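PDB 5Z5M: predicted protein, which probably catalyses the last two steps of urate degradation, hydrolysing 5-hydroxyisourate and then stereoselectively decarboxylating OHCU to (S)-allantoin. Local coordinates for residues Asn133-Lys136 with His137-Leu140; Glu237-Val240 with Gly241-Trp245; Gly250-Phe253 with Ala254-Gly257; Leu287-Pro290 with Trp291-Ser294. All coordinates share one frame; numbering follows the deposited sequence.

Interaction 1. Residues Asn133-Lys136 with His137-Leu140; sequences NATK and HTVL
H137 lies alongside K136, both side chains running outward in the same direction. K136 CG sits over one face of the imidazole, displaced toward its rim, and further out K136 CE comes within 3.9 Å of H137 NE2. The lysine chain is fully extended beyond CG, which carries its ammonium past the ring to a salt bridge with E108 and a hydrogen bond to the carbonyl of S103. T135 OG1 approaches the same imidazole near its plane, at the edge, and is 3.6 Å from H137 CB. At T138 the contact is between hydroxyls: T138 OG1 and T135 OG1 share a hydrogen bond of 3.1 Å, the two side chains crossing at about a right angle. T135 is the N-cap residue of helix 136-146 in the OHCU decarboxylase part of the chain, and its OG1 lies between its own backbone N and carbonyl carbon (chi1 67°), facing the first turn. V139 N then bonds to T135 O (3.3 Å), while V139 CG2 meets A134 CB at 4.2 Å. L140 N closes the next helical bond, to K136 O at 2.9 Å. E251 of the second subunit packs on T135, H137 and T138.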
# COMPACT_ATOMS: atom_id res chain seq x y z
N ASN A 133 19.75 -19.99 9.86
CA ASN A 133 19.32 -21.26 9.26
C ASN A 133 19.08 -21.13 7.77
O ASN A 133 17.96 -21.34 7.28
CB ASN A 133 18.06 -21.78 9.96
N ALA A 134 20.13 -20.79 7.04
CA ALA A 134 20.04 -20.56 5.61
C ALA A 134 19.84 -21.87 4.84
O ALA A 134 20.49 -22.87 5.13
CB ALA A 134 21.29 -19.85 5.11
N THR A 135 18.94 -21.85 3.87
CA THR A 135 18.79 -22.96 2.95
C THR A 135 19.89 -22.86 1.91
O THR A 135 20.52 -21.81 1.77
CB THR A 135 17.42 -22.97 2.26
OG1 THR A 135 17.33 -21.83 1.40
CG2 THR A 135 16.31 -22.91 3.29
N LYS A 136 20.11 -23.95 1.17
CA LYS A 136 21.07 -23.92 0.08
C LYS A 136 20.61 -22.94 -0.99
O LYS A 136 21.42 -22.33 -1.67
CB LYS A 136 21.25 -25.32 -0.51
CG LYS A 136 19.98 -25.91 -1.10
CD LYS A 136 20.21 -27.27 -1.73
CE LYS A 136 18.91 -27.83 -2.29
NZ LYS A 136 19.11 -29.11 -3.02
N HIS A 137 19.29 -22.81 -1.14
CA HIS A 137 18.74 -21.89 -2.12
C HIS A 137 19.19 -20.46 -1.82
O HIS A 137 19.62 -19.75 -2.71
CB HIS A 137 17.22 -21.98 -2.16
CG HIS A 137 16.70 -23.35 -2.48
ND1 HIS A 137 16.76 -23.87 -3.75
CD2 HIS A 137 16.12 -24.29 -1.71
CE1 HIS A 137 16.24 -25.09 -3.75
NE2 HIS A 137 15.84 -25.36 -2.52
N THR A 138 19.10 -20.07 -0.55
CA THR A 138 19.54 -18.75 -0.10
C THR A 138 21.02 -18.50 -0.41
O THR A 138 21.38 -17.47 -0.98
CB THR A 138 19.31 -18.56 1.41
OG1 THR A 138 17.93 -18.76 1.72
CG2 THR A 138 19.73 -17.17 1.85
N VAL A 139 21.87 -19.45 -0.03
CA VAL A 139 23.30 -19.31 -0.25
C VAL A 139 23.66 -19.20 -1.74
O VAL A 139 24.42 -18.32 -2.14
CB VAL A 139 24.06 -20.50 0.36
CG1 VAL A 139 25.53 -20.40 0.05
CG2 VAL A 139 23.83 -20.54 1.87
N LEU A 140 23.10 -20.09 -2.56
CA LEU A 140 23.39 -20.07 -3.99
C LEU A 140 22.85 -18.81 -4.66
O LEU A 140 23.51 -18.23 -5.53
CB LEU A 140 22.83 -21.32 -4.67
CG LEU A 140 23.62 -22.60 -4.40
CD1 LEU A 140 22.81 -23.82 -4.81
CD2 LEU A 140 24.95 -22.55 -5.15

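Interaction 2. Residues Glu237-Val240 with Gly241-Trp245; sequences EFTV and GQYEW
T239 and G241 flank a bend of the backbone in which T239 O comes to 3.4 Å from G241 N without a usable angle for a hydrogen bond. Just before it, F238 is the centre of an inverse gamma turn with a weak bond from T239 N to E237 O. G241 begins the strand in an unusual extended conformation; a CB there would collide with V240 O, so any side chain would be hard to fit. From this glycine the chain enters strand 241-248, an inner strand of the four-stranded antiparallel sheet in the transthyretin-like part of the protein, between strands 200-207 and 268-275. The side chain that reaches back across the bend is Y243. With CG anti to the carbonyl carbon (chi1 -64°), its ring projects toward the preceding loop and its hydroxyl donates to T239 O at 2.6 Å. The donor is tilted 20° from the carbonyl plane, whereas T239 O itself lies in the plane of the ring, at its edge, 3.4 Å from Y243 CZ. T239 OG1 stands 3.1 Å from Y243 OH, the threonine and tyrosine side chains crossing at about a right angle. A phenylalanine in place of Y243 would probably leave T239 O without this donor and cost R205 NE the hydroxyl it bonds to. Around the ring pack L232 and I275. E237 turns its carboxylate the other way, where OE1 accepts a hydrogen bond from K233 N.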
# COMPACT_ATOMS: atom_id res chain seq x y z
N GLU A 237 9.17 -13.47 26.51
CA GLU A 237 8.23 -13.86 25.46
C GLU A 237 8.46 -13.11 24.15
O GLU A 237 8.25 -13.67 23.07
CB GLU A 237 6.78 -13.67 25.93
CG GLU A 237 6.42 -12.27 26.36
CD GLU A 237 5.07 -12.20 27.06
OE1 GLU A 237 4.36 -11.19 26.88
OE2 GLU A 237 4.74 -13.15 27.79
N PHE A 238 8.88 -11.85 24.23
CA PHE A 238 9.26 -11.10 23.02
C PHE A 238 10.68 -11.48 22.65
O PHE A 238 11.63 -10.77 22.99
CB PHE A 238 9.12 -9.59 23.24
CG PHE A 238 9.41 -8.76 22.00
CD1 PHE A 238 8.50 -8.70 20.96
CD2 PHE A 238 10.59 -8.04 21.89
CE1 PHE A 238 8.76 -7.94 19.83
CE2 PHE A 238 10.85 -7.28 20.76
CZ PHE A 238 9.93 -7.23 19.73
N THR A 239 10.83 -12.60 21.95
CA THR A 239 12.15 -13.16 21.67
C THR A 239 12.44 -13.20 20.17
O THR A 239 11.53 -13.29 19.35
CB THR A 239 12.27 -14.59 22.23
OG1 THR A 239 11.23 -15.42 21.67
CG2 THR A 239 12.13 -14.58 23.74
N VAL A 240 13.73 -13.13 19.82
CA VAL A 240 14.17 -13.22 18.43
C VAL A 240 13.65 -14.51 17.80
O VAL A 240 13.73 -15.59 18.39
CB VAL A 240 15.71 -13.16 18.33
CG1 VAL A 240 16.18 -13.48 16.91
CG2 VAL A 240 16.21 -11.79 18.77
N GLY A 241 13.10 -14.40 16.59
CA GLY A 241 12.60 -15.55 15.87
C GLY A 241 11.59 -15.20 14.79
O GLY A 241 11.39 -14.02 14.48
N GLN A 242 10.97 -16.22 14.21
CA GLN A 242 9.97 -16.00 13.18
C GLN A 242 8.58 -16.21 13.75
O GLN A 242 8.34 -17.17 14.49
CB GLN A 242 10.21 -16.93 11.99
CG GLN A 242 9.34 -16.62 10.80
CD GLN A 242 9.61 -17.55 9.63
OE1 GLN A 242 9.73 -18.76 9.80
NE2 GLN A 242 9.71 -16.98 8.44
N TYR A 243 7.66 -15.32 13.40
CA TYR A 243 6.28 -15.38 13.89
C TYR A 243 5.26 -15.35 12.76
O TYR A 243 5.59 -15.02 11.62
CB TYR A 243 6.01 -14.22 14.86
CG TYR A 243 6.84 -14.26 16.13
CD1 TYR A 243 8.18 -13.88 16.13
CD2 TYR A 243 6.27 -14.66 17.34
CE1 TYR A 243 8.94 -13.91 17.29
CE2 TYR A 243 7.03 -14.70 18.51
CZ TYR A 243 8.36 -14.32 18.48
OH TYR A 243 9.12 -14.35 19.63
N GLU A 244 4.01 -15.66 13.08
CA GLU A 244 2.92 -15.51 12.12
C GLU A 244 1.63 -15.07 12.79
O GLU A 244 1.13 -15.74 13.70
CB GLU A 244 2.70 -16.83 11.36
CG GLU A 244 1.66 -16.75 10.26
CD GLU A 244 1.60 -18.01 9.42
OE1 GLU A 244 0.52 -18.65 9.39
OE2 GLU A 244 2.62 -18.36 8.79
N TRP A 245 1.10 -13.92 12.38
CA TRP A 245 -0.26 -13.53 12.73
C TRP A 245 -1.23 -14.35 11.90
O TRP A 245 -0.91 -14.77 10.79
CB TRP A 245 -0.57 -12.06 12.45
CG TRP A 245 0.19 -10.97 13.17
CD1 TRP A 245 1.06 -10.08 12.59
CD2 TRP A 245 0.08 -10.58 14.55
NE1 TRP A 245 1.53 -9.20 13.53
CE2 TRP A 245 0.95 -9.48 14.74
CE3 TRP A 245 -0.64 -11.07 15.64
CZ2 TRP A 245 1.11 -8.87 15.98
CZ3 TRP A 245 -0.48 -10.45 16.88
CH2 TRP A 245 0.39 -9.36 17.03

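Interaction 3. Residues Gly250-Phe253 with Ala254-Gly257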
# COMPACT_ATOMS: atom_id res chain seq x y z
N GLY A 250 -12.46 -12.39 7.33
CA GLY A 250 -13.74 -12.82 6.81
C GLY A 250 -14.87 -12.59 7.79
O GLY A 250 -15.93 -12.09 7.42
N GLU A 251 -14.64 -12.97 9.05
CA GLU A 251 -15.63 -12.73 10.11
C GLU A 251 -15.89 -11.24 10.30
O GLU A 251 -17.02 -10.84 10.54
CB GLU A 251 -15.16 -13.34 11.43
CG GLU A 251 -14.70 -14.77 11.32
CD GLU A 251 -14.01 -15.26 12.58
OE1 GLU A 251 -13.96 -14.50 13.58
OE2 GLU A 251 -13.50 -16.40 12.57
N TYR A 252 -14.84 -10.42 10.22
CA TYR A 252 -15.00 -8.98 10.38
C TYR A 252 -15.85 -8.39 9.25
O TYR A 252 -16.77 -7.62 9.51
CB TYR A 252 -13.63 -8.27 10.45
CG TYR A 252 -13.76 -6.76 10.32
CD1 TYR A 252 -14.20 -5.99 11.39
CD2 TYR A 252 -13.46 -6.12 9.12
CE1 TYR A 252 -14.34 -4.62 11.27
CE2 TYR A 252 -13.60 -4.76 8.99
CZ TYR A 252 -14.04 -4.01 10.07
OH TYR A 252 -14.18 -2.65 9.94
N PHE A 253 -15.54 -8.74 8.01
CA PHE A 253 -16.32 -8.19 6.90
C PHE A 253 -17.78 -8.63 6.97
O PHE A 253 -18.69 -7.86 6.64
CB PHE A 253 -15.69 -8.58 5.56
CG PHE A 253 -14.34 -7.96 5.35
CD1 PHE A 253 -14.14 -6.62 5.61
CD2 PHE A 253 -13.27 -8.72 4.91
CE1 PHE A 253 -12.90 -6.03 5.43
CE2 PHE A 253 -12.03 -8.14 4.73
CZ PHE A 253 -11.85 -6.80 4.99
N ALA A 254 -18.01 -9.86 7.43
CA ALA A 254 -19.38 -10.37 7.56
C ALA A 254 -20.16 -9.62 8.64
O ALA A 254 -21.38 -9.47 8.54
CB ALA A 254 -19.36 -11.87 7.86
N SER A 255 -19.46 -9.15 9.67
CA SER A 255 -20.10 -8.42 10.76
C SER A 255 -20.56 -7.05 10.29
O SER A 255 -21.44 -6.44 10.89
CB SER A 255 -19.16 -8.28 11.95
OG SER A 255 -18.11 -7.35 11.70
N LYS A 256 -19.95 -6.56 9.21
CA LYS A 256 -20.29 -5.24 8.68
C LYS A 256 -21.30 -5.34 7.55
O LYS A 256 -21.84 -4.33 7.09
CB LYS A 256 -19.03 -4.53 8.19
CG LYS A 256 -18.04 -4.19 9.29
CD LYS A 256 -17.99 -2.70 9.53
CE LYS A 256 -17.49 -2.39 10.92
NZ LYS A 256 -17.28 -0.93 11.12
N GLY A 257 -21.55 -6.56 7.08
CA GLY A 257 -22.37 -6.76 5.91
C GLY A 257 -21.65 -6.30 4.64
O GLY A 257 -22.28 -6.10 3.61
O HOH W 1 -15.20 -1.73 12.91
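G250 O receives the hydrogen bond of A254 N at 3.0 Å, a regular turn of helix 249-256, the short helix of the transthyretin-like part, which a Schellman motif terminates at G257. E251 O continues the pattern by accepting S255 N, while the E251 carboxylate points off to a salt bridge with R200. Y252 meets the next turn with both its carbonyl and its ring. Its carbonyl O takes a short 2.6 Å bond from S255 OG, and weaker ones from S255 N and K256 N; the serine OG is held between its own backbone N and carbonyl carbon (chi1 72°), which brings it to that oxygen. The phenol is crossed by K256, whose CG lies over one face, offset toward the rim, and whose CE reaches 3.5 Å from Y252 OH after a bend at chi2. Y252 OH bonds to D189 OD2 as well. With K256 cut back to an alanine, the phenol would probably lose the methylenes lying over that face, and a water shared with Y252 OH its ammonium partner. F253 O takes K256 N at 3.1 Å, with the donor well above the carbonyl plane, and in the Schellman motif it also accepts T258 N; G257 N bonds weakly to A254 O. That water joins the two side-chain ends, accepting from K256 NZ at 2.9 Å and donating to Y252 OH at 3.3 Å.

Interaction 4. Residues Leu287-Pro290 with Trp291-Ser294; sequences LVSP and WSFS
P290 lies over one face of the W291 indole: its CB is 3.8 Å from the centroid of the five-membered ring and only 15° off the ring normal, a CH-pi contact between neighbours at the tip of a turn. G191 of the third subunit and R297 of the second also pack on this tryptophan. The other aromatic, F293, leads its ring away from the facing strand toward I269 and L271, so that its CB does the local touching, 4.1 Å from V288 CG2 and close to L287 O. V288 and F293 form a non-hydrogen-bonded pair and project from the same face of the sheet. On the opposite face are L287, S289, S292 and S294, where S294 OG rests 3.3 Å from L287 CB. S289 OG, placed between its backbone N and carbonyl carbon (chi1 77°), accepts W291 N at 3.1 Å, closing an ST turn. S292 OG is 2.9 Å from S289 OG, which also bonds to T190 O of the third subunit; S289 thus ties the turn to a neighbouring chain. Along the backbones, L287 and S294 exchange two hydrogen bonds, the one from S294 N to L287 O (2.9 Å) in the carbonyl plane, and S289 N bonds to S292 O. The strands run almost exactly antiparallel as a tight beta hairpin, and S292, F293 and S294 pair in turn with an antiparallel strand of the second subunit, continuing the sheet of the transthyretin-like part across the interface.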
# COMPACT_ATOMS: atom_id res chain seq x y z
N LEU A 287 -3.31 -3.29 7.13
CA LEU A 287 -4.21 -2.42 6.38
C LEU A 287 -5.02 -3.31 5.47
O LEU A 287 -4.44 -4.03 4.67
CB LEU A 287 -3.44 -1.37 5.57
CG LEU A 287 -2.84 -0.14 6.25
CD1 LEU A 287 -1.85 -0.50 7.34
CD2 LEU A 287 -2.19 0.76 5.21
N VAL A 288 -6.35 -3.31 5.57
CA VAL A 288 -7.11 -4.31 4.83
C VAL A 288 -8.47 -3.85 4.29
O VAL A 288 -9.17 -3.05 4.92
CB VAL A 288 -7.32 -5.57 5.71
CG1 VAL A 288 -8.13 -5.24 6.97
CG2 VAL A 288 -7.97 -6.70 4.93
N SER A 289 -8.81 -4.33 3.10
CA SER A 289 -10.16 -4.24 2.55
C SER A 289 -10.50 -5.66 2.09
O SER A 289 -9.66 -6.55 2.19
CB SER A 289 -10.23 -3.23 1.40
OG SER A 289 -9.68 -3.75 0.19
N PRO A 290 -11.74 -5.90 1.61
CA PRO A 290 -11.97 -7.26 1.10
C PRO A 290 -11.11 -7.62 -0.11
O PRO A 290 -11.03 -8.80 -0.48
CB PRO A 290 -13.46 -7.24 0.71
CG PRO A 290 -14.05 -6.21 1.59
CD PRO A 290 -12.99 -5.14 1.72
N TRP A 291 -10.46 -6.63 -0.72
CA TRP A 291 -9.81 -6.83 -2.01
C TRP A 291 -8.33 -6.45 -2.01
O TRP A 291 -7.68 -6.46 -3.05
CB TRP A 291 -10.53 -6.02 -3.09
CG TRP A 291 -12.02 -6.13 -2.99
CD1 TRP A 291 -12.88 -5.23 -2.43
CD2 TRP A 291 -12.84 -7.21 -3.47
NE1 TRP A 291 -14.17 -5.68 -2.53
CE2 TRP A 291 -14.17 -6.89 -3.16
CE3 TRP A 291 -12.57 -8.41 -4.13
CZ2 TRP A 291 -15.24 -7.73 -3.49
CZ3 TRP A 291 -13.63 -9.25 -4.46
CH2 TRP A 291 -14.95 -8.90 -4.13
N SER A 292 -7.80 -6.14 -0.83
CA SER A 292 -6.41 -5.70 -0.75
C SER A 292 -5.91 -5.75 0.68
O SER A 292 -6.69 -5.65 1.62
CB SER A 292 -6.28 -4.27 -1.28
OG SER A 292 -6.90 -3.36 -0.39
N PHE A 293 -4.60 -5.91 0.85
CA PHE A 293 -4.05 -5.71 2.17
C PHE A 293 -2.57 -5.37 2.10
O PHE A 293 -1.90 -5.61 1.08
CB PHE A 293 -4.30 -6.93 3.08
CG PHE A 293 -3.46 -8.14 2.78
CD1 PHE A 293 -2.26 -8.35 3.45
CD2 PHE A 293 -3.90 -9.10 1.89
CE1 PHE A 293 -1.50 -9.48 3.20
CE2 PHE A 293 -3.14 -10.24 1.64
CZ PHE A 293 -1.94 -10.42 2.29
N SER A 294 -2.08 -4.77 3.18
CA SER A 294 -0.68 -4.39 3.25
C SER A 294 -0.21 -4.35 4.70
O SER A 294 -1.01 -4.28 5.63
CB SER A 294 -0.45 -3.03 2.58
OG SER A 294 -1.21 -2.02 3.21

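The four contacts follow in series along the chain, none nested in or crossing another. Interaction 1 closes the loop after helix 106-123 at the start of helix 136-146, in the decarboxylase part. The other three belong to the transthyretin-like part: interaction 2 fastens the loop after strand 232-233 to the start of strand 241-248, interaction 3 spans the helix that follows directly, and interaction 4 turns strand 281-289 into strand 292-296. Interactions 3 and 4 touch, F253 CZ lying 3.4 Å from S289 C, which ties that helix to the hairpin. Interactions 1 and 3 are centred about 41 Å apart, yet E251 and A254 of the second subunit pack on H137 and T138, joining the two parts between chains.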